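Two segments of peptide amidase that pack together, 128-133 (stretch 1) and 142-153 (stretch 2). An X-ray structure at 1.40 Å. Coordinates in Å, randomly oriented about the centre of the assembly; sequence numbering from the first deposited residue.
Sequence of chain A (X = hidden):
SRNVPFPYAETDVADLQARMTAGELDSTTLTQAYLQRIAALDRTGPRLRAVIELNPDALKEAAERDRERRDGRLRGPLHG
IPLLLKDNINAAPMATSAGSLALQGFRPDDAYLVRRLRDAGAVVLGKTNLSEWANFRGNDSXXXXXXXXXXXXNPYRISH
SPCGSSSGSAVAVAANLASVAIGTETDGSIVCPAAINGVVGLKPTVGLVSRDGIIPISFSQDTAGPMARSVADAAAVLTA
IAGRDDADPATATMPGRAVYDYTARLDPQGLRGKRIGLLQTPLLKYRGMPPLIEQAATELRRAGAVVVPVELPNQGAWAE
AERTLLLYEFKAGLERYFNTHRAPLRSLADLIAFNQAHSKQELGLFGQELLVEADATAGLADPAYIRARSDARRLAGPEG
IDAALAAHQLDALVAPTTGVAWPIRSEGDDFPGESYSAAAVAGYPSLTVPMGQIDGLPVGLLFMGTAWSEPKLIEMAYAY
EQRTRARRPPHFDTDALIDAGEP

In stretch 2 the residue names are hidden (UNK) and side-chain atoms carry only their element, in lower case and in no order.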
# COMPACT_ATOMS: atom_id res chain seq x y z
N THR A 128 -0.71 6.05 -10.15
CA THR A 128 0.39 5.11 -10.33
C THR A 128 -0.03 3.76 -10.88
O THR A 128 -1.15 3.28 -10.64
CB THR A 128 1.15 4.89 -9.01
OG1 THR A 128 0.22 4.56 -7.97
CG2 THR A 128 1.94 6.13 -8.63
N ASN A 129 0.87 3.15 -11.63
CA ASN A 129 0.62 1.85 -12.23
C ASN A 129 0.50 0.78 -11.16
O ASN A 129 1.00 0.93 -10.03
CB ASN A 129 1.75 1.51 -13.21
CG ASN A 129 1.41 0.33 -14.10
OD1 ASN A 129 0.27 0.16 -14.52
ND2 ASN A 129 2.42 -0.48 -14.42
N LEU A 130 -0.16 -0.32 -11.51
CA LEU A 130 -0.37 -1.43 -10.61
C LEU A 130 -0.51 -2.70 -11.42
O LEU A 130 -0.76 -2.65 -12.63
CB LEU A 130 -1.68 -1.23 -9.82
CG LEU A 130 -2.97 -1.23 -10.66
CD1 LEU A 130 -4.17 -1.52 -9.77
CD2 LEU A 130 -3.14 0.10 -11.38
N SER A 131 -0.32 -3.84 -10.77
CA SER A 131 -0.53 -5.12 -11.45
C SER A 131 -2.00 -5.00 -11.87
O SER A 131 -2.85 -4.62 -11.06
CB SER A 131 -0.36 -6.27 -10.46
OG SER A 131 0.93 -6.24 -9.89
N GLU A 132 -2.31 -5.31 -13.13
CA GLU A 132 -3.68 -5.16 -13.62
C GLU A 132 -4.72 -5.79 -12.70
O GLU A 132 -4.57 -6.92 -12.25
CB GLU A 132 -3.82 -5.73 -15.03
CG GLU A 132 -4.84 -4.97 -15.86
CD GLU A 132 -5.07 -5.59 -17.22
OE1 GLU A 132 -5.80 -6.60 -17.29
OE2 GLU A 132 -4.51 -5.07 -18.21
N TRP A 133 -5.79 -5.03 -12.44
CA TRP A 133 -6.88 -5.47 -11.57
C TRP A 133 -6.37 -5.87 -10.19
O TRP A 133 -6.90 -6.78 -9.55
CB TRP A 133 -7.67 -6.62 -12.22
CG TRP A 133 -8.36 -6.19 -13.48
CD1 TRP A 133 -8.01 -6.50 -14.76
CD2 TRP A 133 -9.46 -5.28 -13.58
NE1 TRP A 133 -8.81 -5.83 -15.65
CE2 TRP A 133 -9.71 -5.07 -14.95
CE3 TRP A 133 -10.26 -4.61 -12.63
CZ2 TRP A 133 -10.73 -4.22 -15.41
CZ3 TRP A 133 -11.27 -3.76 -13.09
CH2 TRP A 133 -11.49 -3.57 -14.47
N UNK A 142 2.40 -11.24 -13.90
CA UNK A 142 3.66 -10.53 -13.76
C UNK A 142 3.42 -9.30 -12.89
O UNK A 142 2.66 -8.40 -13.26
c UNK A 142 4.74 -10.95 -17.47
c UNK A 142 4.37 -11.30 -16.05
c UNK A 142 5.53 -9.36 -14.96
c UNK A 142 4.20 -10.08 -15.14
N UNK A 143 4.06 -9.25 -11.73
CA UNK A 143 3.89 -8.13 -10.82
C UNK A 143 4.30 -6.81 -11.45
O UNK A 143 5.34 -6.71 -12.11
c UNK A 143 4.71 -8.35 -9.55
o UNK A 143 4.23 -9.47 -8.83
N UNK A 144 3.48 -5.79 -11.26
CA UNK A 144 3.79 -4.47 -11.79
C UNK A 144 3.46 -4.25 -13.25
O UNK A 144 3.79 -3.20 -13.80
N UNK A 145 2.81 -5.21 -13.89
CA UNK A 145 2.44 -5.07 -15.29
C UNK A 145 0.95 -4.85 -15.49
O UNK A 145 0.13 -5.47 -14.82
c UNK A 145 2.84 -6.31 -16.10
n UNK A 145 2.39 -5.63 -19.73
c UNK A 145 2.42 -6.20 -17.55
c UNK A 145 1.17 -6.19 -19.47
c UNK A 145 -1.03 -7.00 -19.79
c UNK A 145 -1.08 -7.40 -18.44
c UNK A 145 0.08 -6.40 -20.32
c UNK A 145 3.14 -5.64 -18.57
c UNK A 145 1.15 -6.57 -18.11
c UNK A 145 0.00 -7.18 -17.59
N UNK A 146 0.62 -3.97 -16.43
CA UNK A 146 -0.77 -3.73 -16.80
C UNK A 146 -0.75 -3.36 -18.28
O UNK A 146 0.27 -2.88 -18.79
c UNK A 146 -1.42 -2.62 -15.96
o UNK A 146 -0.96 -1.33 -16.33
N UNK A 147 -1.85 -3.60 -18.98
CA UNK A 147 -1.90 -3.29 -20.40
C UNK A 147 -1.80 -1.79 -20.67
O UNK A 147 -1.16 -1.36 -21.62
c UNK A 147 -3.17 -3.85 -21.01
N UNK A 148 -2.44 -1.00 -19.81
CA UNK A 148 -2.42 0.45 -19.99
C UNK A 148 -1.15 1.12 -19.49
O UNK A 148 -0.70 2.11 -20.07
n UNK A 148 -4.97 4.81 -16.77
c UNK A 148 -3.64 1.06 -19.29
n UNK A 148 -5.19 4.54 -19.05
c UNK A 148 -3.73 2.57 -19.41
c UNK A 148 -5.12 5.33 -17.98
c UNK A 148 -5.11 3.08 -19.01
n UNK A 148 -5.18 6.65 -18.13
N UNK A 149 -0.56 0.59 -18.43
CA UNK A 149 0.64 1.20 -17.88
C UNK A 149 1.97 0.54 -18.20
O UNK A 149 3.03 1.09 -17.90
N UNK A 150 1.92 -0.63 -18.82
CA UNK A 150 3.16 -1.31 -19.13
C UNK A 150 3.78 -1.92 -17.89
O UNK A 150 3.09 -2.21 -16.91
N UNK A 151 5.10 -2.08 -17.92
CA UNK A 151 5.83 -2.69 -16.82
C UNK A 151 6.57 -1.71 -15.92
O UNK A 151 7.49 -1.02 -16.36
c UNK A 151 7.66 -4.41 -16.34
c UNK A 151 6.81 -5.36 -15.51
c UNK A 151 6.85 -3.69 -17.39
o UNK A 151 6.19 -6.28 -16.04
n UNK A 151 6.78 -5.13 -14.20
N UNK A 152 6.17 -1.65 -14.66
CA UNK A 152 6.84 -0.79 -13.70
C UNK A 152 8.13 -1.52 -13.29
O UNK A 152 8.14 -2.74 -13.18
c UNK A 152 5.95 -0.53 -12.47
c UNK A 152 6.69 0.28 -11.41
o UNK A 152 4.78 0.20 -12.88
N UNK A 153 9.20 -0.76 -13.08
CA UNK A 153 10.49 -1.34 -12.72
C UNK A 153 11.01 -0.92 -11.35
O UNK A 153 10.76 0.20 -10.90
c UNK A 153 12.00 -2.90 -17.87
n UNK A 153 11.64 -3.34 -19.07
n UNK A 153 12.59 -3.72 -17.01
n UNK A 153 11.77 -1.63 -17.54
c UNK A 153 11.17 -1.52 -15.16
c UNK A 153 11.53 -0.98 -13.79
c UNK A 153 12.12 -1.04 -16.24

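Position 142 carries four carbons, forked at the first, with one arm two carbons long: Ile142. Its side chain leads away from stretch 1, and its carbonyl opens a type II turn that closes on the backbone N of position 145.

Position 143 has one carbon then one oxygen, pointing away: Ser143.

Position 144 has no side-chain atoms, so it is Gly144. Phi is 82°, and a CB here would be jammed against the carbonyl O of Ser143. Its backbone N is free to donate to Ser131 OG at 2.9 Å, almost in line.

At 145 one carbon leads to fused five- and six-membered rings holding eight carbons and one nitrogen, which is Trp145. CA-to-CB points away, yet the ring end comes nearer, with CZ3 lying 4.2 Å from Glu132 OE2. The stronger link is in the backbone, where Glu132 N donates to Trp145 O at 3.0 Å.

Position 146 shows one carbon and one oxygen, pointing toward stretch 1; the oxygen sits 2.6 Å from Asn129 OD1. It is a hydroxyl without a methyl branch, hence Ser146, and its OG donates to that OD1.

At 147 a single carbon makes Ala147. The backbone N donates to Glu132 OE2 at 3.1 Å, and CB lies 3.3 Å from the same OE2.

Position 148 runs through three carbons and a nitrogen to a carbon bearing two more nitrogens: Arg148, extended and making no contact with stretch 1.

Position 149 is bare, Gly149. An ideal CB would fall 2.2 Å from Asn129 OD1, a clash, so the close approach depends on its absence. Its N donates to Ser146 OG.

Position 150 is bare as well, with positive phi: Gly150. Its carbonyl O accepts from Asn129 ND2 at 3.1 Å.

Position 151 has three carbons, the third carrying one oxygen and one nitrogen. An amide and a carboxylate differ here by that nitrogen, so this is Gln151; it points away, and its NE2 donates to Ser143 O and to the carbonyl of position 152.

Position 152 has one carbon bearing an oxygen and a carbon. That fork of one oxygen and one carbon is Thr152; its OG1 accepts from Asn129 ND2 at 2.9 Å.

Position 153 has three carbons, a nitrogen, then a carbon bearing two more nitrogens: Arg153, out of reach of stretch 1.

The rule is polar pairing around one buried amide. Asn129 accepts a hydrogen bond at OD1 and donates from ND2 to a carbonyl and a hydroxyl, while Ser131 and Glu132 engage backbone groups of the hairpin. Glycines supply the turn and the room.

Stretch 2 142-153: ISGWSARGGQTR
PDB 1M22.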